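PDB 7KV1: SusD family protein from Bacteroides uniformis, which probably binds beta-glucans at the bacterial cell surface, as a SusD-family glycan-binding protein that would help capture dietary polysaccharide in the gut. Local coordinates for residues I512-G515 against E516-D520; N157-W160 against H161-N165; P270-A273 against N274-E277; G280-C283 against D284-W288. All coordinates share one frame; numbering follows the deposited sequence.

Interaction 1: residues I512-G515 against E516-D520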
loop_
_atom_site.group_PDB
_atom_site.type_symbol
_atom_site.label_atom_id
_atom_site.label_comp_id
_atom_site.label_asym_id
_atom_site.label_seq_id
_atom_site.Cartn_x
_atom_site.Cartn_y
_atom_site.Cartn_z
ATOM N N ILE A 512 -0.178 8.474 18.004
ATOM C CA ILE A 512 0.933 9.394 17.635
ATOM C C ILE A 512 2.082 9.109 18.614
ATOM O O ILE A 512 1.799 8.873 19.825
ATOM C CB ILE A 512 0.431 10.842 17.675
ATOM C CG1 ILE A 512 -0.735 11.049 16.687
ATOM C CG2 ILE A 512 1.549 11.819 17.410
ATOM C CD1 ILE A 512 -1.446 12.384 16.860
ATOM N N ALA A 513 3.320 9.115 18.121
ATOM C CA ALA A 513 4.522 8.786 18.916
ATOM C C ALA A 513 4.740 9.867 19.982
ATOM O O ALA A 513 4.556 11.062 19.700
ATOM C CB ALA A 513 5.726 8.603 18.038
ATOM N N GLN A 514 5.114 9.449 21.188
ATOM C CA GLN A 514 5.266 10.366 22.350
ATOM C C GLN A 514 6.206 11.525 21.977
ATOM O O GLN A 514 5.915 12.650 22.371
ATOM C CB GLN A 514 5.758 9.597 23.576
ATOM C CG GLN A 514 5.580 10.393 24.864
ATOM C CD GLN A 514 6.342 9.776 26.009
ATOM O OE1 GLN A 514 7.495 10.124 26.258
ATOM N NE2 GLN A 514 5.718 8.827 26.685
ATOM N N GLY A 515 7.258 11.267 21.208
ATOM C CA GLY A 515 8.215 12.276 20.707
ATOM C C GLY A 515 7.540 13.441 19.994
ATOM O O GLY A 515 7.969 14.606 20.198
ATOM N N GLU A 516 6.509 13.169 19.181
ATOM C CA GLU A 516 5.766 14.224 18.441
ATOM C C GLU A 516 4.977 15.078 19.431
ATOM O O GLU A 516 4.983 16.304 19.283
ATOM C CB GLU A 516 4.853 13.577 17.404
ATOM C CG GLU A 516 5.618 12.697 16.462
ATOM C CD GLU A 516 6.657 13.461 15.667
ATOM O OE1 GLU A 516 6.513 14.704 15.543
ATOM O OE2 GLU A 516 7.556 12.813 15.126
ATOM N N LEU A 517 4.340 14.439 20.416
ATOM C CA LEU A 517 3.578 15.134 21.477
ATOM C C LEU A 517 4.543 16.030 22.262
ATOM O O LEU A 517 4.152 17.164 22.574
ATOM C CB LEU A 517 2.891 14.121 22.396
ATOM C CG LEU A 517 1.969 13.096 21.732
ATOM C CD1 LEU A 517 1.322 12.242 22.809
ATOM C CD2 LEU A 517 0.891 13.759 20.883
ATOM N N ASP A 518 5.737 15.529 22.574
ATOM C CA ASP A 518 6.791 16.259 23.334
ATOM C C ASP A 518 7.289 17.455 22.505
ATOM O O ASP A 518 7.467 18.509 23.116
ATOM C CB ASP A 518 7.932 15.335 23.784
ATOM C CG ASP A 518 7.586 14.294 24.856
ATOM O OD1 ASP A 518 6.596 14.460 25.613
ATOM O OD2 ASP A 518 8.316 13.290 24.924
ATOM N N SER A 519 7.461 17.342 21.183
ATOM C CA SER A 519 7.850 18.476 20.284
ATOM C C SER A 519 6.747 19.527 20.157
ATOM O O SER A 519 7.091 20.680 19.835
ATOM C CB SER A 519 8.172 18.036 18.888
ATOM O OG SER A 519 9.343 17.269 18.883
ATOM N N ASP A 520 5.480 19.109 20.197
ATOM C CA ASP A 520 4.347 19.985 19.803
ATOM C C ASP A 520 3.248 19.863 20.841
ATOM O O ASP A 520 2.377 18.992 20.748
ATOM C CB ASP A 520 3.853 19.696 18.377
ATOM C CG ASP A 520 2.697 20.601 17.951
ATOM O OD1 ASP A 520 2.307 21.508 18.762
ATOM O OD2 ASP A 520 2.169 20.392 16.820
#
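Leu517 folds back over the first turn of helix 514-519 to meet Ile512, the residue just ahead of the N-cap residue Ala513. Followed outward, Leu517 CB packs 3.4 Å from Gln514 O. Leu517 CG comes beside the carbonyl of the N-cap residue, 3.9 Å from Ala513 O. From there the CD2 branch meets a methyl, Leu517 CD2 lying 4.0 Å from Ile512 CG2. CG stands anti to the leucine's own carbonyl carbon (chi1 -55°), which points the branch back toward the start of the helix. The pairing of the residue before the N-cap with the fourth residue of the helix is a hydrophobic staple. The same methyl of Ile512 also touches Glu516, CG2 to CB 3.7 Å, and the isoleucine crosses both partners at about a right angle. Beneath the staple, Ala513 O accepts from Glu516 N at 2.9 Å and only weakly from Leu517 N; the alanine has no polar side chain to add. A regular bond follows one residue on, Asp518 N to Gln514 O at 2.9 Å. The short helix lies at the protein surface, with Ile512 and Glu516 resting on Trp113 of helix 110-129 and the backbone of Gln514 bonded to Glu105.

Interaction 2: residues N157-W160 against H161-N165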
loop_
_atom_site.group_PDB
_atom_site.type_symbol
_atom_site.label_atom_id
_atom_site.label_comp_id
_atom_site.label_asym_id
_atom_site.label_seq_id
_atom_site.Cartn_x
_atom_site.Cartn_y
_atom_site.Cartn_z
ATOM N N ASN A 157 -1.684 11.073 2.341
ATOM C CA ASN A 157 -2.648 9.950 2.278
ATOM C C ASN A 157 -2.207 8.856 3.267
ATOM O O ASN A 157 -3.060 8.237 3.925
ATOM C CB ASN A 157 -2.770 9.436 0.842
ATOM C CG ASN A 157 -3.689 8.247 0.752
ATOM O OD1 ASN A 157 -4.811 8.287 1.279
ATOM N ND2 ASN A 157 -3.201 7.198 0.098
ATOM N N MET A 158 -0.905 8.587 3.325
ATOM C CA MET A 158 -0.319 7.619 4.281
ATOM C C MET A 158 -0.578 8.082 5.724
ATOM O O MET A 158 -1.112 7.297 6.526
ATOM C CB MET A 158 1.182 7.452 4.026
ATOM C CG MET A 158 1.768 6.241 4.676
ATOM S SD MET A 158 3.502 6.049 4.166
ATOM C CE MET A 158 3.311 5.734 2.416
ATOM N N LEU A 159 -0.280 9.336 6.040
ATOM C CA LEU A 159 -0.544 9.917 7.386
ATOM C C LEU A 159 -2.019 9.750 7.745
ATOM O O LEU A 159 -2.330 9.335 8.880
ATOM C CB LEU A 159 -0.165 11.397 7.396
ATOM C CG LEU A 159 1.332 11.678 7.369
ATOM C CD1 LEU A 159 1.581 13.138 7.007
ATOM C CD2 LEU A 159 1.987 11.328 8.712
ATOM N N TRP A 160 -2.888 10.129 6.821
ATOM C CA TRP A 160 -4.350 10.106 7.013
ATOM C C TRP A 160 -4.784 8.679 7.294
ATOM O O TRP A 160 -5.570 8.486 8.226
ATOM C CB TRP A 160 -5.031 10.673 5.767
ATOM C CG TRP A 160 -6.520 10.606 5.753
ATOM C CD1 TRP A 160 -7.402 11.186 6.616
ATOM C CD2 TRP A 160 -7.318 9.977 4.740
ATOM N NE1 TRP A 160 -8.694 10.898 6.238
ATOM C CE2 TRP A 160 -8.675 10.169 5.093
ATOM C CE3 TRP A 160 -7.022 9.182 3.625
ATOM C CZ2 TRP A 160 -9.725 9.614 4.360
ATOM C CZ3 TRP A 160 -8.059 8.706 2.854
ATOM C CH2 TRP A 160 -9.396 8.918 3.213
ATOM N N HIS A 161 -4.279 7.699 6.541
ATOM C CA HIS A 161 -4.706 6.278 6.695
ATOM C C HIS A 161 -4.334 5.756 8.085
ATOM O O HIS A 161 -5.149 5.017 8.680
ATOM C CB HIS A 161 -4.096 5.376 5.603
ATOM C CG HIS A 161 -4.928 5.175 4.378
ATOM N ND1 HIS A 161 -5.063 6.130 3.398
ATOM C CD2 HIS A 161 -5.673 4.119 3.969
ATOM C CE1 HIS A 161 -5.796 5.650 2.417
ATOM N NE2 HIS A 161 -6.221 4.429 2.762
ATOM N N TYR A 162 -3.123 6.063 8.555
ATOM C CA TYR A 162 -2.546 5.464 9.801
ATOM C C TYR A 162 -2.964 6.289 11.016
ATOM O O TYR A 162 -3.531 5.677 11.959
ATOM C CB TYR A 162 -1.024 5.284 9.689
ATOM C CG TYR A 162 -0.672 4.084 8.866
ATOM C CD1 TYR A 162 -0.845 2.801 9.352
ATOM C CD2 TYR A 162 -0.283 4.228 7.552
ATOM C CE1 TYR A 162 -0.594 1.690 8.559
ATOM C CE2 TYR A 162 -0.015 3.132 6.759
ATOM C CZ TYR A 162 -0.186 1.858 7.257
ATOM O OH TYR A 162 0.034 0.784 6.452
ATOM N N PHE A 163 -2.717 7.607 11.000
ATOM C CA PHE A 163 -2.909 8.492 12.182
ATOM C C PHE A 163 -4.209 9.309 12.107
ATOM O O PHE A 163 -4.730 9.703 13.185
ATOM C CB PHE A 163 -1.711 9.421 12.350
ATOM C CG PHE A 163 -0.401 8.700 12.470
ATOM C CD1 PHE A 163 -0.006 8.154 13.687
ATOM C CD2 PHE A 163 0.411 8.533 11.359
ATOM C CE1 PHE A 163 1.194 7.456 13.789
ATOM C CE2 PHE A 163 1.624 7.859 11.473
ATOM C CZ PHE A 163 1.987 7.280 12.675
ATOM N N GLY A 164 -4.721 9.600 10.908
ATOM C CA GLY A 164 -5.999 10.341 10.761
ATOM C C GLY A 164 -5.892 11.832 11.086
ATOM O O GLY A 164 -5.886 12.645 10.146
ATOM N N ASN A 165 -5.759 12.166 12.364
ATOM C CA ASN A 165 -5.846 13.526 12.946
ATOM C C ASN A 165 -4.433 14.109 12.978
ATOM O O ASN A 165 -3.704 13.871 13.948
ATOM C CB ASN A 165 -6.524 13.480 14.323
ATOM C CG ASN A 165 -7.857 12.757 14.299
ATOM O OD1 ASN A 165 -8.814 13.231 13.687
ATOM N ND2 ASN A 165 -7.953 11.632 14.993
#
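The last turn of helix 138-162, just before the chain leaves helical geometry at Gly164, is buried and carries His161 folded back on Asn157. Asn157 O accepts two hydrogen bonds, from His161 N at 2.9 Å and from His161 ND1 at 3.0 Å, arriving from opposite faces of the carbonyl plane. The acceptor lies close to the plane of the imidazole, and a chi1 of -93°, off the staggered positions, swings the ring back along the helix. Beside it the six-membered ring of Trp160 stands nearly perpendicular, planes 85° apart, with Trp160 CE3 3.6 Å from His161 ND1. Two apolar pairs follow along the turn: Met158 CG to Tyr162 CD2 at 4.1 Å and Leu159 CD2 to Phe163 CD2 at 4.2 Å. The helix closes on Leu159 O, which takes both Phe163 N at 2.8 Å and Gly164 N at 3.1 Å. Tyr243 stacks on the His161 ring and Phe470 meets it edge-to-face, while Asn157 ND2 bonds to Glu239. A leucine at His161 would probably leave Asn157 O with the backbone bond alone and deprive Tyr243 of its stacking partner. Since ND1 acts as the donor, it carries a proton, and the bond to Asn157 O probably helps fix the rotation of an imidazole that also packs against Trp160, Tyr243 and Phe470.

Interaction 3: residues P270-A273 against N274-E277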
loop_
_atom_site.group_PDB
_atom_site.type_symbol
_atom_site.label_atom_id
_atom_site.label_comp_id
_atom_site.label_asym_id
_atom_site.label_seq_id
_atom_site.Cartn_x
_atom_site.Cartn_y
_atom_site.Cartn_z
ATOM N N PRO A 270 -1.019 -11.790 -18.434
ATOM C CA PRO A 270 -1.618 -13.099 -18.675
ATOM C C PRO A 270 -1.252 -14.111 -17.589
ATOM O O PRO A 270 -2.047 -14.977 -17.350
ATOM C CB PRO A 270 -1.071 -13.543 -20.048
ATOM C CG PRO A 270 -0.642 -12.252 -20.719
ATOM C CD PRO A 270 -0.338 -11.248 -19.623
ATOM N N SER A 271 -0.048 -13.993 -16.998
ATOM C CA SER A 271 0.439 -14.846 -15.883
ATOM C C SER A 271 0.497 -14.002 -14.601
ATOM O O SER A 271 1.295 -13.056 -14.563
ATOM C CB SER A 271 1.810 -15.431 -16.188
ATOM O OG SER A 271 2.438 -15.872 -14.992
ATOM N N PHE A 272 -0.315 -14.315 -13.596
ATOM C CA PHE A 272 -0.231 -13.652 -12.269
ATOM C C PHE A 272 1.174 -13.854 -11.689
ATOM O O PHE A 272 1.741 -12.932 -11.055
ATOM C CB PHE A 272 -1.259 -14.268 -11.341
ATOM C CG PHE A 272 -1.336 -13.633 -9.987
ATOM C CD1 PHE A 272 -2.167 -12.533 -9.760
ATOM C CD2 PHE A 272 -0.623 -14.166 -8.939
ATOM C CE1 PHE A 272 -2.281 -12.003 -8.492
ATOM C CE2 PHE A 272 -0.767 -13.655 -7.663
ATOM C CZ PHE A 272 -1.571 -12.555 -7.444
ATOM N N ALA A 273 1.692 -15.073 -11.807
ATOM C CA ALA A 273 3.050 -15.424 -11.317
ATOM C C ALA A 273 4.102 -14.472 -11.910
ATOM O O ALA A 273 4.956 -14.035 -11.169
ATOM C CB ALA A 273 3.370 -16.857 -11.645
ATOM N N ASN A 274 4.024 -14.136 -13.197
ATOM C CA ASN A 274 5.035 -13.340 -13.943
ATOM C C ASN A 274 5.073 -11.894 -13.434
ATOM O O ASN A 274 6.111 -11.212 -13.610
ATOM C CB ASN A 274 4.756 -13.347 -15.459
ATOM C CG ASN A 274 5.107 -14.629 -16.206
ATOM O OD1 ASN A 274 5.552 -15.620 -15.618
ATOM N ND2 ASN A 274 4.876 -14.634 -17.519
ATOM N N ILE A 275 3.978 -11.397 -12.843
ATOM C CA ILE A 275 3.967 -10.030 -12.252
ATOM C C ILE A 275 5.185 -9.863 -11.330
ATOM O O ILE A 275 5.815 -8.777 -11.360
ATOM C CB ILE A 275 2.668 -9.777 -11.464
ATOM C CG1 ILE A 275 1.426 -9.716 -12.350
ATOM C CG2 ILE A 275 2.809 -8.491 -10.651
ATOM C CD1 ILE A 275 0.139 -9.886 -11.572
ATOM N N TRP A 276 5.446 -10.869 -10.487
ATOM C CA TRP A 276 6.340 -10.769 -9.294
ATOM C C TRP A 276 7.813 -11.026 -9.656
ATOM O O TRP A 276 8.676 -10.831 -8.778
ATOM C CB TRP A 276 5.824 -11.738 -8.225
ATOM C CG TRP A 276 4.359 -11.508 -8.051
ATOM C CD1 TRP A 276 3.329 -12.273 -8.514
ATOM C CD2 TRP A 276 3.768 -10.297 -7.554
ATOM N NE1 TRP A 276 2.138 -11.642 -8.286
ATOM C CE2 TRP A 276 2.377 -10.430 -7.699
ATOM C CE3 TRP A 276 4.285 -9.155 -6.937
ATOM C CZ2 TRP A 276 1.495 -9.436 -7.284
ATOM C CZ3 TRP A 276 3.416 -8.177 -6.523
ATOM C CH2 TRP A 276 2.044 -8.309 -6.721
ATOM N N GLU A 277 8.063 -11.539 -10.862
ATOM C CA GLU A 277 9.419 -11.808 -11.405
ATOM C C GLU A 277 10.031 -10.457 -11.777
ATOM O O GLU A 277 9.260 -9.492 -12.010
ATOM C CB GLU A 277 9.360 -12.710 -12.637
ATOM C CG GLU A 277 8.505 -13.949 -12.471
ATOM C CD GLU A 277 9.200 -15.146 -11.853
ATOM O OE1 GLU A 277 10.279 -14.954 -11.232
ATOM O OE2 GLU A 277 8.668 -16.282 -12.014
#
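Just after Ser271 the backbone makes one short, weakly bonded helical turn, about 272-275, with bonds three residues apart: Ile275 N to Phe272 O at 3.2 Å and Trp276 N to Ala273 O at 3.3 Å. Ser271 starts the turn as its N-cap. With the hydroxyl anti to the serine's own nitrogen (chi1 161°), Ser271 OG is brought onto the first turn, where it accepts from Asn274 N at 3.0 Å; Ser271 O adds a weak bond from the same N-H. The amide of Asn274 lies against the serine, Asn274 CG 3.4 Å from Ser271 CB. An alanine in place of Ser271 is likely to leave Asn274 N with just the weak bond to the carbonyl and to uncap the turn. This capped turn, helix 272-275, comes shortly before strand 286-290 in the chain, and its apolar side carries a T-shaped aromatic pair. The edge of the Trp276 indole points at one face of the Phe272 ring, planes 61° apart, with Trp276 NE1 3.6 Å from Phe272 CE2 and displaced toward the rim. Ile275 fills in next to the pair: its CD1 meets Phe272 CD1 at 4.0 Å, while its CG2 lies over the centre of the indole of Trp276. Arg407 of strand 403-407 touches Phe272, Ile275 and Trp276, and Arg440 of helix 429-440 touches Phe272 and Ile275. Ile275 O receives a hydrogen bond from Arg404.

Interaction 4: residues G280-C283 against D284-W288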
loop_
_atom_site.group_PDB
_atom_site.type_symbol
_atom_site.label_atom_id
_atom_site.label_comp_id
_atom_site.label_asym_id
_atom_site.label_seq_id
_atom_site.Cartn_x
_atom_site.Cartn_y
_atom_site.Cartn_z
ATOM N N GLY A 280 8.670 -8.994 -14.784
ATOM C CA GLY A 280 7.289 -8.482 -14.624
ATOM C C GLY A 280 7.248 -7.046 -14.128
ATOM O O GLY A 280 6.166 -6.424 -14.163
ATOM N N GLU A 281 8.393 -6.504 -13.713
ATOM C CA GLU A 281 8.486 -5.100 -13.253
ATOM C C GLU A 281 8.051 -4.211 -14.404
ATOM O O GLU A 281 8.530 -4.432 -15.522
ATOM C CB GLU A 281 9.910 -4.783 -12.799
ATOM C CG GLU A 281 10.287 -5.574 -11.574
ATOM C CD GLU A 281 11.607 -5.180 -10.951
ATOM O OE1 GLU A 281 12.406 -4.519 -11.648
ATOM O OE2 GLU A 281 11.814 -5.528 -9.771
ATOM N N TRP A 282 7.134 -3.290 -14.149
ATOM C CA TRP A 282 6.635 -2.339 -15.174
ATOM C C TRP A 282 6.054 -3.104 -16.387
ATOM O O TRP A 282 6.146 -2.596 -17.512
ATOM C CB TRP A 282 7.764 -1.366 -15.556
ATOM C CG TRP A 282 8.136 -0.494 -14.395
ATOM C CD1 TRP A 282 9.302 -0.484 -13.695
ATOM C CD2 TRP A 282 7.282 0.477 -13.774
ATOM N NE1 TRP A 282 9.229 0.427 -12.667
ATOM C CE2 TRP A 282 8.004 1.043 -12.705
ATOM C CE3 TRP A 282 5.997 0.950 -14.053
ATOM C CZ2 TRP A 282 7.477 2.052 -11.910
ATOM C CZ3 TRP A 282 5.465 1.947 -13.262
ATOM C CH2 TRP A 282 6.205 2.491 -12.206
ATOM N N CYS A 283 5.414 -4.255 -16.169
ATOM C CA CYS A 283 4.540 -4.878 -17.199
ATOM C C CYS A 283 3.315 -3.968 -17.367
ATOM O O CYS A 283 3.187 -2.943 -16.608
ATOM C CB CYS A 283 4.157 -6.306 -16.843
ATOM S SG CYS A 283 3.079 -6.448 -15.392
ATOM N N ASP A 284 2.452 -4.282 -18.335
ATOM C CA ASP A 284 1.349 -3.365 -18.714
ATOM C C ASP A 284 0.217 -3.417 -17.682
ATOM O O ASP A 284 -0.712 -2.612 -17.806
ATOM C CB ASP A 284 0.907 -3.640 -20.149
ATOM C CG ASP A 284 1.986 -3.191 -21.140
ATOM O OD1 ASP A 284 2.561 -2.062 -20.945
ATOM O OD2 ASP A 284 2.287 -3.974 -22.056
ATOM N N GLU A 285 0.311 -4.278 -16.682
ATOM C CA GLU A 285 -0.587 -4.253 -15.499
ATOM C C GLU A 285 -0.171 -3.148 -14.514
ATOM O O GLU A 285 -0.994 -2.699 -13.696
ATOM C CB GLU A 285 -0.554 -5.615 -14.815
ATOM C CG GLU A 285 -1.548 -5.665 -13.677
ATOM C CD GLU A 285 -1.995 -7.047 -13.256
ATOM O OE1 GLU A 285 -1.687 -8.031 -13.967
ATOM O OE2 GLU A 285 -2.648 -7.119 -12.216
ATOM N N SER A 286 1.076 -2.722 -14.571
ATOM C CA SER A 286 1.686 -1.884 -13.520
ATOM C C SER A 286 1.255 -0.430 -13.702
ATOM O O SER A 286 1.516 0.140 -14.748
ATOM C CB SER A 286 3.191 -2.074 -13.502
ATOM O OG SER A 286 3.728 -1.455 -12.333
ATOM N N ILE A 287 0.555 0.155 -12.727
ATOM C CA ILE A 287 0.193 1.599 -12.806
ATOM C C ILE A 287 1.252 2.379 -12.026
ATOM O O ILE A 287 1.680 3.463 -12.498
ATOM C CB ILE A 287 -1.244 1.842 -12.328
ATOM C CG1 ILE A 287 -2.261 1.298 -13.336
ATOM C CG2 ILE A 287 -1.469 3.306 -12.038
ATOM C CD1 ILE A 287 -3.677 1.323 -12.875
ATOM N N TRP A 288 1.678 1.845 -10.878
ATOM C CA TRP A 288 2.763 2.500 -10.115
ATOM C C TRP A 288 3.506 1.497 -9.235
ATOM O O TRP A 288 2.865 0.665 -8.530
ATOM C CB TRP A 288 2.200 3.680 -9.328
ATOM C CG TRP A 288 3.251 4.627 -8.848
ATOM C CD1 TRP A 288 4.128 5.351 -9.610
ATOM C CD2 TRP A 288 3.542 4.950 -7.481
ATOM N NE1 TRP A 288 4.938 6.101 -8.808
ATOM C CE2 TRP A 288 4.605 5.880 -7.499
ATOM C CE3 TRP A 288 2.990 4.579 -6.251
ATOM C CZ2 TRP A 288 5.118 6.438 -6.327
ATOM C CZ3 TRP A 288 3.530 5.092 -5.093
ATOM C CH2 TRP A 288 4.570 6.027 -5.138
#
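Cys283 O accepts from Ser286 N at 2.9 Å, a fairly straight bond (157° at the hydrogen) that closes a type I beta turn from Cys283 to Ser286. This turn follows directly on a type II turn from Gly280 to Cys283, closed by Cys283 N to Gly280 O at 3.0 Å. Between the two turns the thiol stands between its own backbone N and carbonyl carbon (chi1 67°). This brings Cys283 SG over the second turn, 3.7 Å from Glu285 N and 3.8 Å from Glu285 CB. Trp282 leaves the first turn and lays its benzene half along the start of the strand: Trp282 CE3 is 3.7 Å from Ser286 OG, and Trp282 CH2 is 4.0 Å from Trp288 CA. Ile287 O lies at the edge of the same ring. Trp282 NE1 bonds to Asn291, and Glu289 OE2 binds both Ser286 OG and Trp282 N, tying the turns to the strand that follows. The buried carboxylate of Glu285, on a side chain extended beyond CG, forms salt bridges to Arg440 and Arg407, which probably stabilise its negative charge; Asp284 pairs with Lys208. Strand 286-290 pairs antiparallel with strand 403-407, Ile287 and Trp288 facing Tyr406 in a classic beta bulge, while Ile287 packs on helices 230-244 and 408-420.

Overall arrangement
Interactions 3 and 4 are neighbours in sequence and in space: their centres lie 10 Å apart, and Ile275 CD1 packs against Glu285 OE1 at 3.5 Å. Interactions 1 and 2 make a second pair on the opposite side of the chain's centre, 16 Å between centres, joined where Ile512 CG1 approaches Phe163 CD1 at 4.2 Å. The two pairs do not touch; interactions 2 and 4 come within about 8 Å at their nearest atoms. Arg407 and Arg440 serve both interactions 3 and 4. The bound cobalt hexammine lies nearer interaction 4, about 8 Å from the side chain of Asp284, than interaction 3, about 13 Å from that of Ile275.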